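Local structure of possible sortase-like protein (Corynebacterium diphtheriae, 5UUS) at residues Val123-Ser128 and Asp135-Cys140; Gly152-Val157 and Pro184-Ile189; Pro143-Arg148 and Met210-Phe215; Ile110-Arg115 and Ser119-Met124; Arg82-Val87 and Ala173-Asp178. The protein is a sortase, probably of class E, that is expected to act as a cysteine transpeptidase or hydrolase, cleaving sorting signals of surface proteins through an acyl-enzyme thioester. One frame throughout, in Å; residues are numbered along the deposited sequence.

How the interactions relate
From the N terminus, interaction 5 opens first: strand 83-88 meets the loop at 173-178, closing a long loop of 85 residues. Within that span lie interaction 4, the hairpin of strands 109-114 and 117-123, and interaction 1, which starts on Val123 and Met124, at and just after the end of the hairpin, and folds helix 130-137 back on the chain leaving the sheet. Interaction 3 begins inside the span but ends beyond it, joining helix 143-151 to strand 204-216, and so crosses interaction 5. Interaction 2 lies wholly within interaction 3 and also crosses interaction 5. Together they tie both helices and three loops to the central sheet of the sortase domain.

Interaction 1 of 5, residues Val123-Ser128 and Asp135-Cys140; sequences VMPVDS and DEAMGC
The loop at Pro125 passes helix 130-137 near Ala137, the CA atoms of the two residues 6.3 Å apart. There the ring of Pro125 leans on the helix: its CG lies 4.0 Å from Ala137 CB, a small apolar contact that suits an alanine, whose short side chain lets the loop come near. Beside this apolar touch the contact becomes polar. Glu136 holds CG anti to its carbonyl carbon (chi1 -70°) and is extended beyond it, which carries the carboxylate across to the loop and brings OE1 to 3.8 Å from Pro125 CB. OE1 accepts the hydroxyl of Ser128, with OG 2.8 Å from OE1; the serine oxygen comes in from above the carboxylate plane, 48° out of it. The same OE1 takes a second hydrogen bond from a water 2.7 Å away, and that water in turn accepts the backbone N-H of Val126 at 2.9 Å from N. Glutamate has the length to reach both donors, and serine offers a compact hydroxyl. Around this patch, Ile149 of helix 143-151 packs against Pro125, while the disulfide from Cys140 to Cys107 ties the chain after the helix to the segment preceding strand 109-114. One carboxylate oxygen thus grips the loop at two places, directly and through water, and such donors would be expected to favour the charged form of Glu136.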
# COMPACT_ATOMS: atom_id res chain seq x y z
N VAL A 123 -4.75 5.27 4.58
CA VAL A 123 -3.75 5.37 5.63
C VAL A 123 -4.40 5.16 7.00
O VAL A 123 -5.44 5.76 7.34
CB VAL A 123 -3.02 6.73 5.57
CG1 VAL A 123 -2.05 6.87 6.74
CG2 VAL A 123 -2.27 6.86 4.23
N MET A 124 -3.80 4.27 7.79
CA MET A 124 -4.35 3.94 9.10
C MET A 124 -4.06 5.04 10.14
O MET A 124 -3.19 5.86 9.92
CB MET A 124 -3.79 2.60 9.57
CG MET A 124 -4.46 1.39 8.77
SD MET A 124 -3.60 -0.13 9.16
CE MET A 124 -3.99 -0.34 10.90
N PRO A 125 -4.77 5.04 11.27
CA PRO A 125 -4.46 6.07 12.29
C PRO A 125 -2.98 6.12 12.72
O PRO A 125 -2.35 5.09 12.97
CB PRO A 125 -5.36 5.67 13.47
CG PRO A 125 -6.52 4.97 12.81
CD PRO A 125 -5.92 4.20 11.65
N VAL A 126 -2.45 7.34 12.83
CA VAL A 126 -1.06 7.58 13.17
C VAL A 126 -0.91 8.05 14.64
O VAL A 126 -1.50 9.05 15.03
CB VAL A 126 -0.46 8.63 12.22
CG1 VAL A 126 0.99 8.93 12.58
CG2 VAL A 126 -0.58 8.16 10.75
N ASP A 127 -0.16 7.29 15.44
CA ASP A 127 0.24 7.65 16.80
C ASP A 127 -0.91 7.66 17.83
O ASP A 127 -0.66 7.53 19.03
CB ASP A 127 0.95 9.03 16.84
CG ASP A 127 2.28 9.03 16.11
OD1 ASP A 127 2.84 7.94 15.86
OD2 ASP A 127 2.77 10.14 15.79
N SER A 128 -2.15 7.80 17.38
CA SER A 128 -3.26 7.85 18.32
C SER A 128 -3.59 6.47 18.89
O SER A 128 -3.15 5.46 18.36
CB SER A 128 -4.49 8.46 17.65
OG SER A 128 -4.70 7.87 16.39
N ASP A 135 -12.18 7.04 16.60
CA ASP A 135 -12.86 8.12 15.92
C ASP A 135 -12.18 8.44 14.59
O ASP A 135 -12.85 8.74 13.60
CB ASP A 135 -12.89 9.37 16.80
CG ASP A 135 -13.71 9.18 18.06
OD1 ASP A 135 -14.65 8.34 18.07
OD2 ASP A 135 -13.42 9.89 19.05
N GLU A 136 -10.86 8.38 14.55
CA GLU A 136 -10.16 8.66 13.30
C GLU A 136 -10.42 7.55 12.28
O GLU A 136 -10.60 7.82 11.08
CB GLU A 136 -8.66 8.83 13.53
CG GLU A 136 -8.32 10.11 14.28
CD GLU A 136 -6.85 10.22 14.64
OE1 GLU A 136 -6.09 9.26 14.37
OE2 GLU A 136 -6.47 11.26 15.20
N ALA A 137 -10.45 6.31 12.76
CA ALA A 137 -10.67 5.17 11.89
C ALA A 137 -12.11 5.17 11.36
O ALA A 137 -12.36 4.80 10.21
CB ALA A 137 -10.36 3.90 12.62
N MET A 138 -13.04 5.64 12.19
CA MET A 138 -14.44 5.72 11.79
C MET A 138 -14.70 6.71 10.66
O MET A 138 -15.76 6.71 10.07
CB MET A 138 -15.32 6.09 12.99
CG MET A 138 -15.55 4.94 13.95
SD MET A 138 -16.45 3.61 13.16
CE MET A 138 -17.85 4.51 12.50
N GLY A 139 -13.71 7.54 10.35
CA GLY A 139 -13.82 8.47 9.25
C GLY A 139 -13.80 7.84 7.86
O GLY A 139 -14.28 8.46 6.91
N CYS A 140 -13.25 6.63 7.72
CA CYS A 140 -13.16 6.03 6.39
C CYS A 140 -13.18 4.50 6.37
O CYS A 140 -13.26 3.91 5.30
CB CYS A 140 -11.90 6.51 5.67
SG CYS A 140 -10.38 6.13 6.53
O HOH W 1 -3.84 9.89 12.92

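Interaction 2 of 5, residues Gly152-Val157 and Pro184-Ile189; sequences GDYEHV and PGMEGI. With EDO (1,2-ethanediol), chain G.
Tyr154 reaches across to the chain entering strand 188-193, and its ring can be followed outward. CB points toward that segment, and CG stands beside the backbone N (chi1 -70°), aiming the ring at Glu187 and Ile189. CE1 comes to 3.8 Å from Glu187 CG and CE2 to 3.8 Å from Ile189 CG1, both partners lying to one side of the ring plane. A tyrosine suits this place because its ring is apolar and its end is polar. At the tip, OH sits 3.5 Å from Met186 CB and receives a weak hydrogen bond from Glu187 N, 3.0 Å away and bent to 129° at the hydrogen. The carboxylate of Glu187 turns away to a salt bridge with Arg148, which also pairs with Asp153, and to a hydrogen bond from Gln145. Two overlapping type I turns, Gly152 to Glu155 and Tyr154 to Val157, present the ring. The arrangement joins the loop after helix 143-151 to a strand of the sortase beta-barrel.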
# COMPACT_ATOMS: atom_id res chain seq x y z
N GLY A 152 -8.48 -4.80 18.36
CA GLY A 152 -8.39 -6.14 17.80
C GLY A 152 -7.03 -6.46 17.24
O GLY A 152 -5.99 -6.02 17.76
N ASP A 153 -7.02 -7.26 16.18
CA ASP A 153 -5.76 -7.75 15.62
C ASP A 153 -4.85 -6.65 15.08
O ASP A 153 -3.66 -6.87 14.87
CB ASP A 153 -6.06 -8.77 14.53
CG ASP A 153 -6.79 -9.99 15.07
OD1 ASP A 153 -6.64 -10.32 16.27
OD2 ASP A 153 -7.53 -10.63 14.31
N TYR A 154 -5.41 -5.48 14.82
CA TYR A 154 -4.66 -4.38 14.23
C TYR A 154 -4.42 -3.25 15.25
O TYR A 154 -4.02 -2.14 14.90
CB TYR A 154 -5.41 -3.90 12.97
CG TYR A 154 -5.32 -4.96 11.87
CD1 TYR A 154 -6.21 -6.02 11.83
CD2 TYR A 154 -4.27 -4.94 10.94
CE1 TYR A 154 -6.11 -7.02 10.85
CE2 TYR A 154 -4.17 -5.94 9.96
CZ TYR A 154 -5.09 -6.97 9.93
OH TYR A 154 -4.98 -7.96 8.97
N GLU A 155 -4.66 -3.53 16.53
CA GLU A 155 -4.50 -2.51 17.56
C GLU A 155 -3.06 -1.97 17.62
O GLU A 155 -2.84 -0.77 17.75
CB GLU A 155 -4.90 -3.07 18.93
CG GLU A 155 -4.44 -2.17 20.09
CD GLU A 155 -5.02 -2.61 21.44
OE1 GLU A 155 -5.71 -3.66 21.49
OE2 GLU A 155 -4.78 -1.89 22.44
N HIS A 156 -2.08 -2.85 17.45
CA HIS A 156 -0.66 -2.46 17.53
C HIS A 156 -0.12 -1.80 16.25
O HIS A 156 1.03 -1.38 16.20
CB HIS A 156 0.18 -3.70 17.85
CG HIS A 156 0.22 -4.68 16.72
ND1 HIS A 156 -0.82 -5.54 16.43
CD2 HIS A 156 1.17 -4.92 15.78
CE1 HIS A 156 -0.50 -6.27 15.38
NE2 HIS A 156 0.69 -5.89 14.95
N VAL A 157 -0.92 -1.70 15.20
CA VAL A 157 -0.39 -1.28 13.90
C VAL A 157 -0.53 0.22 13.70
O VAL A 157 -1.62 0.72 13.51
CB VAL A 157 -1.08 -2.01 12.73
CG1 VAL A 157 -0.47 -1.57 11.39
CG2 VAL A 157 -0.98 -3.55 12.91
N PRO A 184 -7.44 -16.08 5.99
CA PRO A 184 -8.68 -15.43 5.53
C PRO A 184 -9.25 -14.44 6.54
O PRO A 184 -10.10 -13.65 6.16
CB PRO A 184 -9.64 -16.61 5.33
CG PRO A 184 -9.14 -17.66 6.22
CD PRO A 184 -7.62 -17.53 6.10
N GLY A 185 -8.77 -14.45 7.78
CA GLY A 185 -9.28 -13.51 8.77
C GLY A 185 -8.62 -12.13 8.72
O GLY A 185 -9.04 -11.21 9.41
N MET A 186 -7.58 -11.99 7.89
CA MET A 186 -6.85 -10.72 7.82
C MET A 186 -7.54 -9.68 6.94
O MET A 186 -8.24 -10.02 5.99
CB MET A 186 -5.45 -10.96 7.28
CG MET A 186 -4.55 -11.78 8.19
SD MET A 186 -3.05 -12.18 7.28
CE MET A 186 -2.17 -13.04 8.57
N GLU A 187 -7.37 -8.41 7.30
CA GLU A 187 -7.64 -7.31 6.38
C GLU A 187 -6.55 -7.28 5.30
O GLU A 187 -5.51 -7.91 5.42
CB GLU A 187 -7.66 -5.96 7.13
CG GLU A 187 -8.68 -5.91 8.26
CD GLU A 187 -10.12 -6.04 7.75
OE1 GLU A 187 -10.43 -5.52 6.65
OE2 GLU A 187 -10.93 -6.67 8.45
N GLY A 188 -6.80 -6.52 4.24
CA GLY A 188 -5.76 -6.21 3.31
C GLY A 188 -4.98 -5.01 3.84
O GLY A 188 -5.55 -3.95 4.15
N ILE A 189 -3.67 -5.17 3.92
CA ILE A 189 -2.80 -4.07 4.26
C ILE A 189 -1.91 -3.70 3.08
O ILE A 189 -1.47 -4.58 2.35
CB ILE A 189 -1.93 -4.42 5.47
CG1 ILE A 189 -2.84 -4.57 6.69
CG2 ILE A 189 -0.87 -3.30 5.74
CD1 ILE A 189 -3.32 -3.24 7.25
C1 EDO G . -10.40 -10.97 15.92
O1 EDO G . -10.40 -10.99 17.36
C2 EDO G . -10.83 -9.60 15.38
O2 EDO G . -9.72 -8.68 15.31
O HOH W 2 -3.13 -8.04 7.39

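Interaction 3 of 5, residues Pro143-Arg148 and Met210-Phe215; sequences PEQAER and MLTEHF. With EDO (1,2-ethanediol), chain G.
Helix 143-148 runs almost antiparallel to strand 210-215, at 169° between their directions, with the axes of these short segments 11.0 Å apart at closest approach. Gln145 spans this gap, an extended chain whose length carries the amide across to the strand. NE2 donates to Leu211 O at 3.0 Å, with an N-H...O angle of 148°, and the acceptor lies in the amide plane. The same nitrogen also serves Glu187 OE1, so both its hydrogens can be used. On the other side of the amide, OE1 accepts a hydrogen bond from a water 3.0 Å away, which makes a weak bond to Thr212 O. The Met210 side chain runs alongside that of Gln145, pointing the other way, its SD 3.6 Å from NE2, a flexible apolar chain packed beside the glutamine. Next along the strand, Thr212 and Glu213 both face Val120 in a classic beta bulge. This is a helix laid over the sheet of a sortase beta-barrel and fastened to it by a glutamine amide.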
# COMPACT_ATOMS: atom_id res chain seq x y z
N PRO A 143 -17.24 0.03 10.54
CA PRO A 143 -17.25 0.00 12.00
C PRO A 143 -16.50 -1.22 12.50
O PRO A 143 -15.79 -1.13 13.49
CB PRO A 143 -18.75 -0.06 12.36
CG PRO A 143 -19.49 -0.24 11.06
CD PRO A 143 -18.59 0.22 9.96
N GLU A 144 -16.61 -2.32 11.77
CA GLU A 144 -15.87 -3.54 12.09
C GLU A 144 -14.35 -3.35 11.96
O GLU A 144 -13.59 -3.74 12.85
CB GLU A 144 -16.35 -4.69 11.20
CG GLU A 144 -17.83 -5.07 11.42
CD GLU A 144 -18.84 -4.09 10.78
OE1 GLU A 144 -18.47 -3.27 9.91
OE2 GLU A 144 -20.03 -4.15 11.17
N GLN A 145 -13.89 -2.77 10.85
CA GLN A 145 -12.47 -2.43 10.75
C GLN A 145 -12.01 -1.49 11.87
O GLN A 145 -10.95 -1.68 12.45
CB GLN A 145 -12.17 -1.80 9.39
CG GLN A 145 -12.18 -2.82 8.24
CD GLN A 145 -11.96 -2.13 6.91
OE1 GLN A 145 -12.52 -1.07 6.66
NE2 GLN A 145 -11.16 -2.75 6.05
N ALA A 146 -12.82 -0.48 12.18
CA ALA A 146 -12.44 0.46 13.23
C ALA A 146 -12.23 -0.26 14.56
O ALA A 146 -11.32 0.11 15.33
CB ALA A 146 -13.49 1.54 13.38
N GLU A 147 -13.05 -1.27 14.84
CA GLU A 147 -12.90 -2.01 16.10
C GLU A 147 -11.64 -2.82 16.09
O GLU A 147 -10.91 -2.82 17.08
CB GLU A 147 -14.09 -2.92 16.37
CG GLU A 147 -15.34 -2.15 16.73
CD GLU A 147 -16.52 -3.05 17.08
OE1 GLU A 147 -16.27 -4.20 17.53
OE2 GLU A 147 -17.68 -2.61 16.91
N ARG A 148 -11.37 -3.51 14.98
CA ARG A 148 -10.12 -4.26 14.84
C ARG A 148 -8.88 -3.38 14.96
O ARG A 148 -7.88 -3.77 15.56
CB ARG A 148 -10.09 -5.00 13.51
CG ARG A 148 -11.27 -5.92 13.27
CD ARG A 148 -10.99 -6.76 12.02
NE ARG A 148 -10.04 -7.83 12.35
CZ ARG A 148 -9.53 -8.70 11.47
NH1 ARG A 148 -8.72 -9.64 11.90
NH2 ARG A 148 -9.83 -8.62 10.18
N MET A 210 -4.91 0.45 5.06
CA MET A 210 -5.79 -0.71 5.08
C MET A 210 -6.78 -0.65 3.91
O MET A 210 -7.32 0.42 3.57
CB MET A 210 -6.54 -0.79 6.43
CG MET A 210 -7.55 -1.94 6.49
SD MET A 210 -8.28 -2.19 8.13
CE MET A 210 -6.82 -2.74 9.05
N LEU A 211 -7.04 -1.82 3.33
CA LEU A 211 -7.87 -1.96 2.13
C LEU A 211 -9.34 -1.75 2.41
O LEU A 211 -9.91 -2.38 3.32
CB LEU A 211 -7.66 -3.36 1.52
CG LEU A 211 -8.42 -3.75 0.25
CD1 LEU A 211 -7.80 -3.03 -0.95
CD2 LEU A 211 -8.29 -5.27 0.05
N THR A 212 -9.97 -0.86 1.63
CA THR A 212 -11.38 -0.51 1.81
C THR A 212 -12.20 -0.79 0.55
O THR A 212 -13.42 -0.94 0.62
CB THR A 212 -11.57 0.99 2.19
OG1 THR A 212 -11.08 1.82 1.13
CG2 THR A 212 -10.79 1.34 3.49
N GLU A 213 -11.54 -0.82 -0.60
CA GLU A 213 -12.19 -1.20 -1.87
C GLU A 213 -11.30 -2.09 -2.70
O GLU A 213 -10.09 -1.88 -2.77
CB GLU A 213 -12.53 0.01 -2.72
CG GLU A 213 -13.57 0.96 -2.21
CD GLU A 213 -13.78 2.10 -3.20
OE1 GLU A 213 -14.31 1.85 -4.32
OE2 GLU A 213 -13.38 3.25 -2.87
N HIS A 214 -11.90 -3.08 -3.38
CA HIS A 214 -11.16 -3.91 -4.36
C HIS A 214 -12.14 -4.52 -5.36
O HIS A 214 -13.04 -5.24 -4.96
CB HIS A 214 -10.35 -5.03 -3.68
CG HIS A 214 -9.59 -5.90 -4.65
ND1 HIS A 214 -8.53 -5.43 -5.40
CD2 HIS A 214 -9.77 -7.20 -5.00
CE1 HIS A 214 -8.08 -6.41 -6.17
NE2 HIS A 214 -8.81 -7.49 -5.95
N PHE A 215 -11.99 -4.19 -6.64
CA PHE A 215 -12.96 -4.66 -7.64
C PHE A 215 -12.29 -4.78 -9.01
O PHE A 215 -11.24 -4.16 -9.26
CB PHE A 215 -14.19 -3.72 -7.69
CG PHE A 215 -13.86 -2.29 -7.99
CD1 PHE A 215 -13.78 -1.84 -9.31
CD2 PHE A 215 -13.65 -1.39 -6.96
CE1 PHE A 215 -13.47 -0.51 -9.58
CE2 PHE A 215 -13.33 -0.06 -7.22
CZ PHE A 215 -13.25 0.38 -8.54
C1 EDO G . -10.40 -10.97 15.92
O1 EDO G . -10.40 -10.99 17.36
C2 EDO G . -10.83 -9.60 15.38
O2 EDO G . -9.72 -8.68 15.31
O HOH W 3 -13.73 -0.98 3.94

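Interaction 4 of 5, residues Ile110-Arg115 and Ser119-Met124; sequences IVVETR and SVYRVM
The ring of Tyr121 meets the neighbouring strand with Ile110 O near its plane at the edge, and Val112 CG2 obliquely, 4.1 Å from CD1. A chi1 of -64° lays the ring along the sheet on the same face as Ile110, Val112 and Ser119; its OH goes on to accept a hydrogen bond from Gly80 N. Between the strands the pairs are antiparallel. Ile110 with Tyr121 and Val112 with Ser119 are hydrogen-bonded pairs, each with two bonds: Ile110 N to Tyr121 O is 2.7 Å, and Ser119 N to Val112 O is 2.8 Å. The non-hydrogen-bonded pair between them, Val111 with Val120, puts its side chains on the other face, CG2 to CG2 at 4.4 Å, and Val111 CA makes a C-H contact to Ser119 O at 3.4 Å. Branched valine and isoleucine side chains suit extended backbone and bury well. Serine suits position 119 because its OG can hydrogen-bond both the water on Val112 O and His214 ND1. The four main-chain bonds satisfy N-H and C=O groups of Ile110, Val112, Ser119 and Tyr121, while Val111 and Val120 turn theirs to the flanking strands, leaving mainly apolar side chains to pack above and below.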
# COMPACT_ATOMS: atom_id res chain seq x y z
N ILE A 110 -4.67 5.65 -0.99
CA ILE A 110 -3.64 5.20 -1.90
C ILE A 110 -4.38 4.29 -2.90
O ILE A 110 -4.93 3.27 -2.50
CB ILE A 110 -2.52 4.43 -1.20
CG1 ILE A 110 -2.07 5.13 0.12
CG2 ILE A 110 -1.38 4.11 -2.21
CD1 ILE A 110 -1.52 6.45 -0.10
N VAL A 111 -4.41 4.66 -4.17
CA VAL A 111 -5.12 3.88 -5.17
C VAL A 111 -4.13 3.05 -5.98
O VAL A 111 -3.12 3.58 -6.46
CB VAL A 111 -5.95 4.77 -6.10
CG1 VAL A 111 -6.74 3.90 -7.10
CG2 VAL A 111 -6.92 5.64 -5.27
N VAL A 112 -4.41 1.76 -6.11
CA VAL A 112 -3.53 0.83 -6.81
C VAL A 112 -4.29 0.13 -7.93
O VAL A 112 -5.34 -0.48 -7.73
CB VAL A 112 -2.91 -0.20 -5.85
CG1 VAL A 112 -1.85 -1.04 -6.56
CG2 VAL A 112 -2.27 0.52 -4.67
N GLU A 113 -3.75 0.26 -9.12
CA GLU A 113 -4.33 -0.34 -10.30
C GLU A 113 -3.47 -1.52 -10.76
O GLU A 113 -2.24 -1.39 -10.86
CB GLU A 113 -4.41 0.72 -11.39
CG GLU A 113 -4.97 0.29 -12.67
CD GLU A 113 -4.71 1.32 -13.76
OE1 GLU A 113 -3.98 2.34 -13.52
OE2 GLU A 113 -5.23 1.10 -14.87
N THR A 114 -4.10 -2.66 -11.04
CA THR A 114 -3.40 -3.69 -11.78
C THR A 114 -4.03 -3.84 -13.17
O THR A 114 -4.97 -3.13 -13.52
CB THR A 114 -3.42 -5.05 -11.05
OG1 THR A 114 -4.71 -5.63 -11.17
CG2 THR A 114 -3.04 -4.87 -9.58
N ARG A 115 -3.53 -4.77 -13.97
CA ARG A 115 -4.16 -5.00 -15.28
C ARG A 115 -5.63 -5.51 -15.20
O ARG A 115 -6.38 -5.38 -16.16
CB ARG A 115 -3.30 -5.96 -16.08
CG ARG A 115 -1.94 -5.34 -16.47
CD ARG A 115 -1.10 -6.39 -17.17
NE ARG A 115 0.24 -5.97 -17.58
CZ ARG A 115 0.53 -5.13 -18.58
NH1 ARG A 115 -0.43 -4.53 -19.28
NH2 ARG A 115 1.81 -4.86 -18.85
N SER A 119 -7.79 -1.14 -6.51
CA SER A 119 -7.81 -1.27 -5.06
C SER A 119 -7.69 0.13 -4.45
O SER A 119 -6.96 0.97 -4.97
CB SER A 119 -6.65 -2.15 -4.54
OG SER A 119 -6.65 -3.41 -5.16
N VAL A 120 -8.41 0.36 -3.36
CA VAL A 120 -8.24 1.59 -2.61
C VAL A 120 -7.80 1.20 -1.22
O VAL A 120 -8.52 0.45 -0.54
CB VAL A 120 -9.52 2.42 -2.53
CG1 VAL A 120 -9.32 3.65 -1.62
CG2 VAL A 120 -9.97 2.81 -3.93
N TYR A 121 -6.64 1.69 -0.82
CA TYR A 121 -6.18 1.60 0.56
C TYR A 121 -6.27 2.96 1.24
O TYR A 121 -6.17 3.99 0.59
CB TYR A 121 -4.75 1.10 0.63
CG TYR A 121 -4.52 -0.30 0.12
CD1 TYR A 121 -4.28 -0.53 -1.24
CD2 TYR A 121 -4.50 -1.39 0.99
CE1 TYR A 121 -4.04 -1.83 -1.71
CE2 TYR A 121 -4.26 -2.69 0.53
CZ TYR A 121 -4.03 -2.89 -0.83
OH TYR A 121 -3.77 -4.16 -1.30
N ARG A 122 -6.45 2.97 2.55
CA ARG A 122 -6.50 4.23 3.28
C ARG A 122 -5.54 4.21 4.46
O ARG A 122 -5.48 3.23 5.21
CB ARG A 122 -7.93 4.52 3.69
CG ARG A 122 -8.81 4.75 2.47
CD ARG A 122 -9.90 5.73 2.72
NE ARG A 122 -10.69 5.97 1.52
CZ ARG A 122 -10.73 7.13 0.88
NH1 ARG A 122 -10.04 8.18 1.32
NH2 ARG A 122 -11.48 7.25 -0.20
N VAL A 123 -4.75 5.27 4.58
CA VAL A 123 -3.75 5.37 5.63
C VAL A 123 -4.40 5.16 7.00
O VAL A 123 -5.44 5.76 7.34
CB VAL A 123 -3.02 6.73 5.57
CG1 VAL A 123 -2.05 6.87 6.74
CG2 VAL A 123 -2.27 6.86 4.23
N MET A 124 -3.80 4.27 7.79
CA MET A 124 -4.35 3.94 9.10
C MET A 124 -4.06 5.04 10.14
O MET A 124 -3.19 5.86 9.92
CB MET A 124 -3.79 2.60 9.57
CG MET A 124 -4.46 1.39 8.77
SD MET A 124 -3.60 -0.13 9.16
CE MET A 124 -3.99 -0.34 10.90
O HOH W 4 -5.65 -3.30 -7.69

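Interaction 5 of 5, residues Arg82-Val87 and Ala173-Asp178; sequences RGNFAV and ALPETD
Asn84 and Gly83 rest on the carbonyl of Ala173, in a close contact of backbone and short side chains. Ala173 O lies 3.2 Å from Gly83 C and 3.6 Å from Asn84 CB, and Gly83 CA adds a C-H contact to the same oxygen at 3.4 Å. The CA atoms of Gly83 and Ala173 are only 4.1 Å apart. Glycine suits the position because its backbone angles, phi 118° and psi -143°, would bring any CB too close to the carbonyl oxygen of the preceding residue; alanine suits the other side, its small CB lying 4.2 Å from Gly83 CA. The Asn84 side chain turns with CG opposite its own N (chi1 -167°), which brings ND2 to 4.0 Å from Pro175 CB. Its polar end is held from further out: OD1 bonds to Thr191 OG1, and ND2 to Ser172 O, so the buried amide has partners at both ends. On the loop side, the type II turn from Leu174 to Thr177 is braced by Thr177 OG1 donating to Leu174 O at 2.6 Å, beside a weak backbone bond, and Pro175 sits second in the turn, where its fixed phi fits. His156 bonds to Pro175 O from the loop of residues 152-157. Gly83 and Phe85 pair with strand 188-193 through backbone bonds, so the 173-178 loop packs at the start of strand 83-88, beside its parallel neighbour in the sheet.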
# COMPACT_ATOMS: atom_id res chain seq x y z
N ARG A 82 -5.81 -10.20 1.10
CA ARG A 82 -5.72 -10.22 2.55
C ARG A 82 -4.28 -10.54 2.94
O ARG A 82 -3.66 -11.41 2.32
CB ARG A 82 -6.71 -11.24 3.12
CG ARG A 82 -8.17 -10.89 2.76
CD ARG A 82 -9.14 -11.86 3.44
NE ARG A 82 -10.53 -11.63 3.03
CZ ARG A 82 -11.41 -10.90 3.70
NH1 ARG A 82 -11.08 -10.29 4.84
NH2 ARG A 82 -12.64 -10.77 3.22
N GLY A 83 -3.75 -9.82 3.92
CA GLY A 83 -2.32 -9.90 4.22
C GLY A 83 -1.71 -8.53 4.01
O GLY A 83 -2.34 -7.51 4.30
N ASN A 84 -0.48 -8.50 3.48
CA ASN A 84 0.28 -7.26 3.40
C ASN A 84 0.94 -7.10 2.02
O ASN A 84 1.82 -7.87 1.65
CB ASN A 84 1.31 -7.24 4.53
CG ASN A 84 1.96 -5.87 4.74
OD1 ASN A 84 1.77 -4.93 3.95
ND2 ASN A 84 2.75 -5.78 5.80
N PHE A 85 0.45 -6.13 1.26
CA PHE A 85 1.04 -5.80 -0.04
C PHE A 85 2.11 -4.70 0.22
O PHE A 85 1.75 -3.56 0.47
CB PHE A 85 -0.06 -5.34 -1.01
CG PHE A 85 0.45 -4.57 -2.19
CD1 PHE A 85 1.33 -5.15 -3.10
CD2 PHE A 85 0.03 -3.25 -2.42
CE1 PHE A 85 1.83 -4.43 -4.19
CE2 PHE A 85 0.52 -2.53 -3.52
CZ PHE A 85 1.43 -3.12 -4.40
N ALA A 86 3.39 -5.07 0.18
CA ALA A 86 4.49 -4.17 0.58
C ALA A 86 5.35 -3.71 -0.59
O ALA A 86 5.71 -4.50 -1.47
CB ALA A 86 5.37 -4.85 1.63
N VAL A 87 5.68 -2.42 -0.60
CA VAL A 87 6.56 -1.85 -1.61
C VAL A 87 7.60 -0.94 -0.96
O VAL A 87 7.35 -0.33 0.10
CB VAL A 87 5.78 -1.04 -2.68
CG1 VAL A 87 4.79 -1.94 -3.44
CG2 VAL A 87 5.06 0.14 -2.06
N ALA A 173 2.54 -10.61 6.70
CA ALA A 173 1.12 -10.63 6.31
C ALA A 173 0.27 -9.86 7.32
O ALA A 173 -0.58 -9.07 6.97
CB ALA A 173 0.64 -12.06 6.17
N LEU A 174 0.54 -10.10 8.60
CA LEU A 174 -0.00 -9.29 9.67
C LEU A 174 1.17 -8.45 10.20
O LEU A 174 2.08 -9.00 10.83
CB LEU A 174 -0.61 -10.16 10.77
CG LEU A 174 -1.15 -9.40 11.99
CD1 LEU A 174 -2.31 -8.51 11.56
CD2 LEU A 174 -1.60 -10.38 13.08
N PRO A 175 1.17 -7.13 9.91
CA PRO A 175 2.40 -6.34 10.13
C PRO A 175 2.87 -6.30 11.58
O PRO A 175 2.06 -6.34 12.51
CB PRO A 175 2.03 -4.93 9.64
CG PRO A 175 0.57 -4.94 9.33
CD PRO A 175 0.10 -6.37 9.23
N GLU A 176 4.20 -6.26 11.75
CA GLU A 176 4.87 -6.24 13.06
C GLU A 176 4.45 -7.38 13.99
O GLU A 176 4.30 -7.19 15.20
CB GLU A 176 4.64 -4.89 13.73
CG GLU A 176 5.32 -3.75 12.95
CD GLU A 176 4.38 -3.06 11.99
OE1 GLU A 176 3.22 -2.74 12.40
OE2 GLU A 176 4.77 -2.85 10.83
N THR A 177 4.22 -8.54 13.39
CA THR A 177 3.98 -9.79 14.13
C THR A 177 4.79 -10.90 13.51
O THR A 177 5.40 -10.72 12.46
CB THR A 177 2.49 -10.25 14.08
OG1 THR A 177 2.20 -10.79 12.77
CG2 THR A 177 1.57 -9.08 14.38
N ASP A 178 4.72 -12.08 14.11
CA ASP A 178 5.38 -13.27 13.58
C ASP A 178 4.47 -14.11 12.66
O ASP A 178 4.77 -15.28 12.38
CB ASP A 178 5.88 -14.14 14.74
CG ASP A 178 4.74 -14.62 15.67
OD1 ASP A 178 3.60 -14.10 15.57
OD2 ASP A 178 4.99 -15.50 16.53